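PDB 4H17: hydrolase, isochorismatase family from Pseudomonas putida KT2440, which probably acts as a hydrolase of the isochorismatase family, although its natural substrate is not established. Local coordinates for residues E116-L121 and Y147-T152; I66-H71 and L92-G97. All blocks are in the same frame, centred on the assembly; numbering follows the deposited sequence. Where two conformers were deposited one is given.

Contact 1 (E116-L121 and Y147-T152). With SO4 (sulfate ion), chain D.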
loop_
_atom_site.group_PDB
_atom_site.type_symbol
_atom_site.label_atom_id
_atom_site.label_comp_id
_atom_site.label_asym_id
_atom_site.label_seq_id
_atom_site.Cartn_x
_atom_site.Cartn_y
_atom_site.Cartn_z
ATOM N N GLU A 116 -20.009 4.866 2.554
ATOM C CA GLU A 116 -21.463 4.994 2.598
ATOM C C GLU A 116 -22.014 4.825 1.193
ATOM O O GLU A 116 -23.017 4.134 0.982
ATOM C CB GLU A 116 -21.815 6.398 3.158
ATOM C CG GLU A 116 -23.284 6.794 3.319
ATOM C CD GLU A 116 -23.460 8.134 4.043
ATOM O OE1 GLU A 116 -22.449 8.723 4.496
ATOM O OE2 GLU A 116 -24.608 8.597 4.187
ATOM N N THR A 117 -21.334 5.431 0.221
ATOM C CA THR A 117 -21.733 5.329 -1.165
ATOM C C THR A 117 -21.678 3.875 -1.663
ATOM O O THR A 117 -22.643 3.344 -2.288
ATOM C CB THR A 117 -20.872 6.216 -2.043
ATOM O OG1 THR A 117 -21.117 7.575 -1.643
ATOM C CG2 THR A 117 -21.197 6.029 -3.511
ATOM N N LEU A 118 -20.562 3.209 -1.431
ATOM C CA LEU A 118 -20.449 1.818 -1.872
ATOM C C LEU A 118 -21.461 0.900 -1.154
ATOM O O LEU A 118 -21.993 -0.002 -1.790
ATOM C CB LEU A 118 -19.030 1.307 -1.707
ATOM C CG LEU A 118 -17.961 2.008 -2.534
ATOM C CD1 LEU A 118 -16.606 1.395 -2.197
ATOM C CD2 LEU A 118 -18.314 1.854 -3.998
ATOM N N GLN A 119 -21.760 1.178 0.122
ATOM C CA GLN A 119 -22.813 0.444 0.869
ATOM C C GLN A 119 -24.178 0.604 0.197
ATOM O O GLN A 119 -24.882 -0.372 -0.069
ATOM C CB GLN A 119 -22.847 0.888 2.329
ATOM C CG GLN A 119 -21.681 0.329 3.099
ATOM C CD GLN A 119 -21.614 0.864 4.515
ATOM O OE1 GLN A 119 -21.760 2.060 4.743
ATOM N NE2 GLN A 119 -21.412 -0.021 5.467
ATOM N N GLU A 120 -24.495 1.845 -0.151
ATOM C CA GLU A 120 -25.719 2.164 -0.807
ATOM C C GLU A 120 -25.870 1.474 -2.156
ATOM O O GLU A 120 -26.997 1.086 -2.568
ATOM C CB GLU A 120 -25.740 3.658 -1.016
ATOM C CG GLU A 120 -27.074 4.206 -1.433
ATOM C CD GLU A 120 -27.075 5.722 -1.491
ATOM O OE1 GLU A 120 -25.985 6.307 -1.442
ATOM O OE2 GLU A 120 -28.162 6.303 -1.554
ATOM N N LEU A 121 -24.755 1.324 -2.861
ATOM C CA LEU A 121 -24.778 0.711 -4.174
ATOM C C LEU A 121 -24.926 -0.819 -4.083
ATOM O O LEU A 121 -25.437 -1.466 -4.994
ATOM C CB LEU A 121 -23.528 1.046 -4.936
ATOM C CG LEU A 121 -23.529 2.351 -5.745
ATOM C CD1 LEU A 121 -24.276 3.463 -5.033
ATOM C CD2 LEU A 121 -22.152 2.827 -6.151
ATOM N N TYR A 147 -12.761 -2.996 4.516
ATOM C CA TYR A 147 -14.234 -2.912 4.544
ATOM C C TYR A 147 -14.905 -4.117 3.890
ATOM O O TYR A 147 -16.120 -4.175 3.746
ATOM C CB TYR A 147 -14.646 -1.633 3.860
ATOM C CG TYR A 147 -14.374 -0.400 4.640
ATOM C CD1 TYR A 147 -14.956 -0.233 5.910
ATOM C CD2 TYR A 147 -13.626 0.636 4.123
ATOM C CE1 TYR A 147 -14.770 0.900 6.642
ATOM C CE2 TYR A 147 -13.434 1.803 4.851
ATOM C CZ TYR A 147 -14.029 1.945 6.109
ATOM O OH TYR A 147 -13.848 3.072 6.897
ATOM N N GLY A 148 -14.102 -5.089 3.520
ATOM C CA GLY A 148 -14.635 -6.357 3.033
ATOM C C GLY A 148 -14.991 -6.375 1.562
ATOM O O GLY A 148 -15.598 -7.331 1.097
ATOM N N TYR A 149 -14.572 -5.375 0.790
ATOM C CA TYR A 149 -14.751 -5.425 -0.629
ATOM C C TYR A 149 -13.798 -6.346 -1.354
ATOM O O TYR A 149 -12.683 -6.609 -0.895
ATOM C CB TYR A 149 -14.639 -4.021 -1.251
ATOM C CG TYR A 149 -15.741 -3.138 -0.714
ATOM C CD1 TYR A 149 -17.017 -3.194 -1.220
ATOM C CD2 TYR A 149 -15.484 -2.240 0.313
ATOM C CE1 TYR A 149 -18.054 -2.413 -0.714
ATOM C CE2 TYR A 149 -16.497 -1.450 0.821
ATOM C CZ TYR A 149 -17.774 -1.539 0.330
ATOM O OH TYR A 149 -18.763 -0.733 0.865
ATOM N N ARG A 150 -14.273 -6.865 -2.480
ATOM C CA ARG A 150 -13.487 -7.676 -3.373
ATOM C C ARG A 150 -13.090 -6.791 -4.533
ATOM O O ARG A 150 -13.952 -6.345 -5.288
ATOM C CB ARG A 150 -14.322 -8.818 -3.907
ATOM C CG ARG A 150 -14.613 -9.911 -2.905
ATOM C CD ARG A 150 -15.301 -11.088 -3.611
ATOM N NE ARG A 150 -16.636 -10.763 -4.121
ATOM C CZ ARG A 150 -17.762 -10.826 -3.405
ATOM N NH1 ARG A 150 -17.741 -11.221 -2.136
ATOM N NH2 ARG A 150 -18.924 -10.516 -3.970
ATOM N N CYS A 151 -11.798 -6.555 -4.694
ATOM C CA CYS A 151 -11.299 -5.610 -5.703
ATOM C C CYS A 151 -10.732 -6.371 -6.882
ATOM O O CYS A 151 -10.018 -7.348 -6.710
ATOM C CB CYS A 151 -10.218 -4.729 -5.107
ATOM S SG CYS A 151 -10.881 -3.492 -3.973
ATOM N N THR A 152 -11.027 -5.863 -8.079
ATOM C CA THR A 152 -10.387 -6.309 -9.302
ATOM C C THR A 152 -9.728 -5.067 -9.898
ATOM O O THR A 152 -10.422 -4.097 -10.254
ATOM C CB THR A 152 -11.376 -6.913 -10.300
ATOM O OG1 THR A 152 -11.938 -8.099 -9.719
ATOM C CG2 THR A 152 -10.675 -7.249 -11.583
HETATM S S SO4 D . -11.324 5.879 6.428
HETATM O O1 SO4 D . -10.356 6.904 6.848
HETATM O O2 SO4 D . -10.653 5.074 5.418
HETATM O O3 SO4 D . -12.490 6.557 5.837
HETATM O O4 SO4 D . -11.701 5.030 7.609
#
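Leu118 lies over one face of the Tyr149 ring, and the phenol end of that ring is pushed in against the helix carrying the leucine. The two side chains cross at a slant. CD1 of Leu118 stands 4.2 Å from the centroid of the Tyr149 ring, 18° off its normal, a CH-pi contact displaced toward the phenol rim. With chi2 at 178°, CD1 is anti to CA, the extension that carries this methyl out over the ring. CB of Leu118 follows on the same side of the ring plane, 3.7 Å from Tyr149 CZ and 3.3 Å from Tyr149 OH, so the phenol oxygen is pressed close to the helix surface. Gln119 meets the same oxygen at the outer margin: its CG is 3.8 Å from Tyr149 OH, and its amide plane is turned 68° from the ring. The chain turns sharply just before Tyr149. Gly148, at positive phi, is the C-prime residue of a Schellman motif that closes helix 133-146, with Tyr149 N bonded to Ala144 O and Gly148 N to Lys145 O. Strand 150-159 of the parallel sheet then begins, and the contact thus packs helix 114-121 against the turn from helix to strand in this Rossmann-like alpha/beta fold. Leu126 on the neighbouring strand touches both Leu118 and Tyr149, and Ala144 also packs on the tyrosine. Tyr147, two residues earlier, is directed to a different site: its ring stacks on His115, and its OH donates a 3.0 Å hydrogen bond to O4 of the sulfate of chain D. Arg143 and Asn107 of this chain and Arg143 of the second subunit also hold that ion, which probably came from the crystallisation liquor.

Contact 2 (I66-H71 and L92-G97); sequences IIHVRH and LEPLEG. With SO4 (sulfate ion), chain E; SO4 (sulfate ion), chain C.
His68 ND1 lies 2.7 Å from the oxygen of water 2, which is in the plane of the imidazole and donates a bond of 2.8 Å to Leu92 O. In this Rossmann-like fold the water joins strand 66-71, an inner strand of the parallel sheet, to the irregular chain that leads to its edge strand 99-103. Pro94 sits over one face of the histidine, its own ring somewhat tilted: its CG is 3.8 Å from the centroid of the His68 ring and 9° off the normal, a CH-pi contact over the ring centre. Pro94 CA adds a 3.6 Å approach to His68 NE2. The CG of His68 is beside its backbone N, and chi2 of -101° turns the ring broadside to the proline. NE2 bonds to Glu98 OE1, which also accepts from Leu95 N, so both ring nitrogens help to fix the ring's rotation. Were this histidine an alanine, Pro94 would probably lose its aromatic platform, and Glu98 and water 2 would each be left with one partner fewer. At the start of the strand, water 1 accepts from Ile66 N and donates to Gly97 O. At its far end His71 grips two sulfates with its ring edge: ND1 donates to O4 of the chain E ion at 2.8 Å in a nearly straight bond (164°), and NE2 to O1 of the chain C ion at 2.7 Å, a more bent one.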
loop_
_atom_site.group_PDB
_atom_site.type_symbol
_atom_site.label_atom_id
_atom_site.label_comp_id
_atom_site.label_asym_id
_atom_site.label_seq_id
_atom_site.Cartn_x
_atom_site.Cartn_y
_atom_site.Cartn_z
ATOM N N ILE A 66 -20.919 4.024 -11.495
ATOM C CA ILE A 66 -19.607 4.501 -11.827
ATOM C C ILE A 66 -19.235 5.636 -10.886
ATOM O O ILE A 66 -19.997 6.607 -10.725
ATOM C CB ILE A 66 -19.553 5.041 -13.276
ATOM C CG1 ILE A 66 -19.952 3.941 -14.275
ATOM C CG2 ILE A 66 -18.198 5.662 -13.589
ATOM C CD1 ILE A 66 -20.290 4.451 -15.666
ATOM N N ILE A 67 -18.068 5.499 -10.287
ATOM C CA ILE A 67 -17.540 6.480 -9.301
ATOM C C ILE A 67 -16.227 7.055 -9.800
ATOM O O ILE A 67 -15.281 6.319 -10.120
ATOM C CB ILE A 67 -17.283 5.828 -7.961
ATOM C CG1 ILE A 67 -18.586 5.288 -7.383
ATOM C CG2 ILE A 67 -16.561 6.820 -7.064
ATOM C CD1 ILE A 67 -18.430 4.385 -6.167
ATOM N N HIS A 68 -16.193 8.366 -9.976
ATOM C CA HIS A 68 -14.991 9.088 -10.349
ATOM C C HIS A 68 -14.412 9.782 -9.108
ATOM O O HIS A 68 -15.117 10.534 -8.407
ATOM C CB HIS A 68 -15.307 10.172 -11.380
ATOM C CG HIS A 68 -16.073 9.701 -12.574
ATOM N ND1 HIS A 68 -15.461 9.447 -13.782
ATOM C CD2 HIS A 68 -17.389 9.469 -12.764
ATOM C CE1 HIS A 68 -16.371 9.055 -14.658
ATOM N NE2 HIS A 68 -17.552 9.076 -14.071
ATOM N N VAL A 69 -13.138 9.556 -8.871
ATOM C CA VAL A 69 -12.405 10.187 -7.788
ATOM C C VAL A 69 -11.406 11.198 -8.362
ATOM O O VAL A 69 -10.719 10.864 -9.321
ATOM C CB VAL A 69 -11.674 9.100 -6.966
ATOM C CG1 VAL A 69 -10.834 9.725 -5.892
ATOM C CG2 VAL A 69 -12.653 8.080 -6.374
ATOM N N ARG A 70 -11.275 12.380 -7.754
ATOM C CA ARG A 70 -10.234 13.324 -8.084
ATOM C C ARG A 70 -9.611 13.899 -6.832
ATOM O O ARG A 70 -10.237 13.932 -5.762
ATOM C CB ARG A 70 -10.797 14.528 -8.868
ATOM C CG ARG A 70 -11.153 14.244 -10.304
ATOM C CD ARG A 70 -11.409 15.540 -11.057
ATOM N NE ARG A 70 -12.651 16.218 -10.630
ATOM C CZ ARG A 70 -13.199 17.262 -11.288
ATOM N NH1 ARG A 70 -12.605 17.813 -12.325
ATOM N NH2 ARG A 70 -14.351 17.774 -10.862
ATOM N N HIS A 71 -8.400 14.411 -6.996
ATOM C CA HIS A 71 -7.745 15.199 -5.968
ATOM C C HIS A 71 -8.503 16.481 -5.693
ATOM O O HIS A 71 -8.992 17.150 -6.629
ATOM C CB HIS A 71 -6.352 15.585 -6.384
ATOM C CG HIS A 71 -5.357 14.484 -6.334
ATOM N ND1 HIS A 71 -4.143 14.601 -5.700
ATOM C CD2 HIS A 71 -5.386 13.253 -6.873
ATOM C CE1 HIS A 71 -3.484 13.467 -5.808
ATOM N NE2 HIS A 71 -4.196 12.649 -6.561
ATOM N N LEU A 92 -12.631 11.196 -20.437
ATOM C CA LEU A 92 -12.864 10.500 -19.197
ATOM C C LEU A 92 -13.734 11.322 -18.250
ATOM O O LEU A 92 -13.757 11.072 -17.030
ATOM C CB LEU A 92 -11.533 10.087 -18.547
ATOM C CG LEU A 92 -10.585 9.239 -19.399
ATOM C CD1 LEU A 92 -9.405 8.755 -18.572
ATOM C CD2 LEU A 92 -11.323 8.066 -20.031
ATOM N N GLU A 93 -14.428 12.318 -18.806
ATOM C CA GLU A 93 -15.352 13.133 -18.038
ATOM C C GLU A 93 -16.575 12.322 -17.548
ATOM O O GLU A 93 -17.089 11.466 -18.277
ATOM C CB GLU A 93 -15.860 14.334 -18.845
ATOM C CG GLU A 93 -14.765 15.174 -19.500
ATOM C CD GLU A 93 -14.304 14.693 -20.866
ATOM O OE1 GLU A 93 -14.722 13.614 -21.337
ATOM O OE2 GLU A 93 -13.499 15.435 -21.476
ATOM N N PRO A 94 -17.096 12.653 -16.352
ATOM C CA PRO A 94 -18.362 12.065 -15.887
ATOM C C PRO A 94 -19.559 12.505 -16.701
ATOM O O PRO A 94 -19.548 13.613 -17.311
ATOM C CB PRO A 94 -18.531 12.597 -14.490
ATOM C CG PRO A 94 -17.200 13.060 -14.048
ATOM C CD PRO A 94 -16.449 13.451 -15.299
ATOM N N LEU A 95 -20.553 11.633 -16.744
ATOM C CA LEU A 95 -21.884 11.954 -17.245
ATOM C C LEU A 95 -22.940 12.030 -16.119
ATOM O O LEU A 95 -22.740 11.551 -14.986
ATOM C CB LEU A 95 -22.316 10.906 -18.241
ATOM C CG LEU A 95 -21.471 10.769 -19.494
ATOM C CD1 LEU A 95 -21.970 9.572 -20.302
ATOM C CD2 LEU A 95 -21.464 12.061 -20.312
ATOM N N GLU A 96 -24.063 12.650 -16.440
ATOM C CA GLU A 96 -25.150 12.774 -15.477
ATOM C C GLU A 96 -25.515 11.420 -14.887
ATOM O O GLU A 96 -25.658 10.475 -15.620
ATOM C CB GLU A 96 -26.392 13.383 -16.153
ATOM C CG GLU A 96 -27.534 13.702 -15.200
ATOM C CD GLU A 96 -28.675 14.412 -15.900
ATOM O OE1 GLU A 96 -28.465 15.582 -16.303
ATOM O OE2 GLU A 96 -29.749 13.798 -16.073
ATOM N N GLY A 97 -25.679 11.354 -13.560
ATOM C CA GLY A 97 -26.007 10.109 -12.867
ATOM C C GLY A 97 -24.812 9.390 -12.264
ATOM O O GLY A 97 -24.974 8.418 -11.490
HETATM S S SO4 E . -3.957 17.032 -3.251
HETATM O O1 SO4 E . -3.123 15.891 -2.720
HETATM O O2 SO4 E . -3.384 18.271 -2.633
HETATM O O3 SO4 E . -5.357 16.828 -3.096
HETATM O O4 SO4 E . -3.562 17.121 -4.680
HETATM S S SO4 C . -1.497 9.920 -6.440
HETATM O O1 SO4 C . -2.846 10.385 -6.053
HETATM O O2 SO4 C . -1.486 8.501 -6.688
HETATM O O3 SO4 C . -0.599 10.178 -5.289
HETATM O O4 SO4 C . -0.931 10.696 -7.558
HETATM O O HOH W 1 -23.410 5.777 -11.075
HETATM O O HOH W 2 -12.884 9.745 -14.690
#

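In the fold
Both segments of contact 2 precede those of contact 1 in the chain, and the contact centres lie about 17 Å apart, yet they meet beside the shared parallel sheet. Ile67 of strand 66-71 packs on helix 114-121: its CD1 is 3.3 Å from Leu118 CD2 and 4.0 Å from Leu121 CD2. Leu118 therefore touches a strand residue with one methyl and the Tyr149 ring with the other. The likely active site lies beyond the end of strand 66-71, where Tyr35, Ser135, Ser136 and Met132 N bind the chain C sulfate and Asp30 makes a weak bond to His71. Both contacts meet the second subunit through a sulfate: its Arg143 binds Tyr147's ion, its Arg14 the chain E ion on His71.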